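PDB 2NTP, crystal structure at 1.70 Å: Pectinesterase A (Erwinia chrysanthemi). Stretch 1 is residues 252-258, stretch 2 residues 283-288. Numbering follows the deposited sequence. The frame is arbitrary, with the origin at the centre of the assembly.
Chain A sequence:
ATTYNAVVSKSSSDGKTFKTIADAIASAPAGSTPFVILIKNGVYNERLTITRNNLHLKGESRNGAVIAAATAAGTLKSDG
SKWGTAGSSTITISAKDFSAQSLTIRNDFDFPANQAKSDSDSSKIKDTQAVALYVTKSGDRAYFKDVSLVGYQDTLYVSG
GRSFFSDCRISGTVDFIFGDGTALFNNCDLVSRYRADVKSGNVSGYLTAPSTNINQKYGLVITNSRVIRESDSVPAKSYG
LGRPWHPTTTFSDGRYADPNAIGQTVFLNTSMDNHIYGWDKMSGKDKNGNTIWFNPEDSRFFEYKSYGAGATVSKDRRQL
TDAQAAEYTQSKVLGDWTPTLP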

# COMPACT_ATOMS: atom_id res chain seq x y z
N SER A 252 6.29 -22.93 -15.46
CA SER A 252 6.47 -23.84 -16.58
C SER A 252 5.29 -24.82 -16.73
O SER A 252 4.95 -25.20 -17.85
CB SER A 252 7.79 -24.60 -16.45
OG SER A 252 7.84 -25.32 -15.23
N ASP A 253 4.67 -25.19 -15.61
CA ASP A 253 3.55 -26.15 -15.60
C ASP A 253 2.18 -25.48 -15.40
O ASP A 253 1.23 -26.11 -14.95
CB ASP A 253 3.78 -27.26 -14.57
CG ASP A 253 3.71 -26.77 -13.14
OD1 ASP A 253 4.07 -25.59 -12.90
OD2 ASP A 253 3.31 -27.57 -12.27
N GLY A 254 2.09 -24.20 -15.75
CA GLY A 254 0.81 -23.51 -15.75
C GLY A 254 0.76 -22.25 -14.91
O GLY A 254 1.77 -21.83 -14.32
N ARG A 255 -0.42 -21.66 -14.84
CA ARG A 255 -0.62 -20.42 -14.11
C ARG A 255 -1.53 -20.66 -12.90
O ARG A 255 -2.71 -21.01 -13.05
CB ARG A 255 -1.21 -19.37 -15.05
CG ARG A 255 -1.32 -18.01 -14.45
CD ARG A 255 -1.60 -16.97 -15.50
NE ARG A 255 -1.94 -15.70 -14.87
CZ ARG A 255 -1.06 -14.83 -14.38
NH1 ARG A 255 0.25 -15.09 -14.44
NH2 ARG A 255 -1.49 -13.71 -13.83
N TYR A 256 -0.98 -20.46 -11.70
CA TYR A 256 -1.68 -20.78 -10.45
C TYR A 256 -1.04 -20.07 -9.25
O TYR A 256 -0.01 -19.41 -9.40
CB TYR A 256 -1.69 -22.30 -10.24
CG TYR A 256 -0.33 -22.97 -10.32
CD1 TYR A 256 0.47 -23.11 -9.19
CD2 TYR A 256 0.15 -23.46 -11.54
CE1 TYR A 256 1.71 -23.71 -9.25
CE2 TYR A 256 1.41 -24.07 -11.61
CZ TYR A 256 2.18 -24.19 -10.46
OH TYR A 256 3.42 -24.78 -10.52
N ALA A 257 -1.65 -20.23 -8.08
CA ALA A 257 -1.16 -19.58 -6.86
C ALA A 257 0.26 -20.03 -6.50
O ALA A 257 0.54 -21.23 -6.37
CB ALA A 257 -2.12 -19.85 -5.70
N ASP A 258 1.16 -19.06 -6.34
CA ASP A 258 2.57 -19.32 -6.09
C ASP A 258 2.76 -20.03 -4.74
O ASP A 258 2.51 -19.44 -3.70
CB ASP A 258 3.36 -18.00 -6.13
CG ASP A 258 4.87 -18.19 -6.00
OD1 ASP A 258 5.34 -19.32 -5.75
OD2 ASP A 258 5.60 -17.19 -6.15
N SER A 283 -7.66 -17.88 0.03
CA SER A 283 -7.76 -18.92 -0.99
C SER A 283 -7.18 -18.49 -2.33
O SER A 283 -7.15 -17.31 -2.66
CB SER A 283 -9.22 -19.35 -1.17
OG SER A 283 -9.94 -18.37 -1.89
N GLY A 284 -6.74 -19.49 -3.09
CA GLY A 284 -6.30 -19.29 -4.46
C GLY A 284 -6.67 -20.52 -5.27
O GLY A 284 -7.41 -21.38 -4.80
N LYS A 285 -6.16 -20.58 -6.50
CA LYS A 285 -6.33 -21.76 -7.35
C LYS A 285 -5.01 -22.48 -7.51
O LYS A 285 -3.97 -21.85 -7.75
CB LYS A 285 -6.87 -21.36 -8.73
CG LYS A 285 -8.24 -20.69 -8.74
CD LYS A 285 -9.36 -21.67 -8.43
CE LYS A 285 -10.73 -21.05 -8.67
NZ LYS A 285 -11.15 -21.11 -10.10
N ASP A 286 -5.03 -23.80 -7.36
CA ASP A 286 -3.80 -24.59 -7.46
C ASP A 286 -3.51 -25.00 -8.92
O ASP A 286 -4.23 -24.60 -9.84
CB ASP A 286 -3.81 -25.78 -6.49
CG ASP A 286 -4.80 -26.88 -6.88
OD1 ASP A 286 -5.28 -26.92 -8.04
OD2 ASP A 286 -5.08 -27.74 -6.02
N LYS A 287 -2.46 -25.79 -9.10
CA LYS A 287 -2.00 -26.18 -10.44
C LYS A 287 -3.01 -27.02 -11.21
O LYS A 287 -2.86 -27.19 -12.43
CB LYS A 287 -0.65 -26.91 -10.36
CG LYS A 287 -0.69 -28.22 -9.60
CD LYS A 287 0.66 -28.93 -9.61
CE LYS A 287 0.60 -30.18 -8.75
NZ LYS A 287 1.83 -31.02 -8.86
N ASN A 288 -4.01 -27.54 -10.51
CA ASN A 288 -5.05 -28.38 -11.11
C ASN A 288 -6.34 -27.61 -11.36
O ASN A 288 -7.29 -28.13 -11.96
CB ASN A 288 -5.31 -29.61 -10.23
CG ASN A 288 -4.04 -30.37 -9.91
OD1 ASN A 288 -3.26 -30.69 -10.83
ND2 ASN A 288 -3.82 -30.68 -8.64
O HOH W 1 -1.38 -25.53 -14.24
O HOH W 2 -5.25 -22.68 -11.81

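One direct hydrogen bond joins the two stretches. A257 N donates to K285 O at 2.8 Å, and the N-H...O angle of 174° is almost straight. The touching parts run in nearly opposite directions, 169° apart. The bond sits where the backbones lie close, with A257 CA 5.6 Å from K285 CA and Y256 CA 5.3 Å from D286 CA.

Two waters extend the link between the main chains. Water 1 donates to D253 O at 2.8 Å and to K287 O at 2.9 Å. Water 2 donates to D286 O at 2.9 Å and to R255 O at a longer 3.3 Å. Each fills a gap between carbonyls that cannot bond to each other.

The main side-chain contact is a CH-pi interaction. K287 CB lies 3.7 Å from the centroid of the Y256 ring and 11° off the ring normal, so it sits over the face. K287 CA packs there too, 3.6 Å from Y256 CG. Within its own stretch, Y256 OH donates a hydrogen bond to D253 OD1 at 2.6 Å, which ties down the far end of the ring.

Y256 CB packs 3.4 Å from both K285 O and D286 O. A257 CB lies farther off, 4.4 Å from G284 CA; an ideal CB on G284 would come to 3.0 Å from A257 CB, a tight approach.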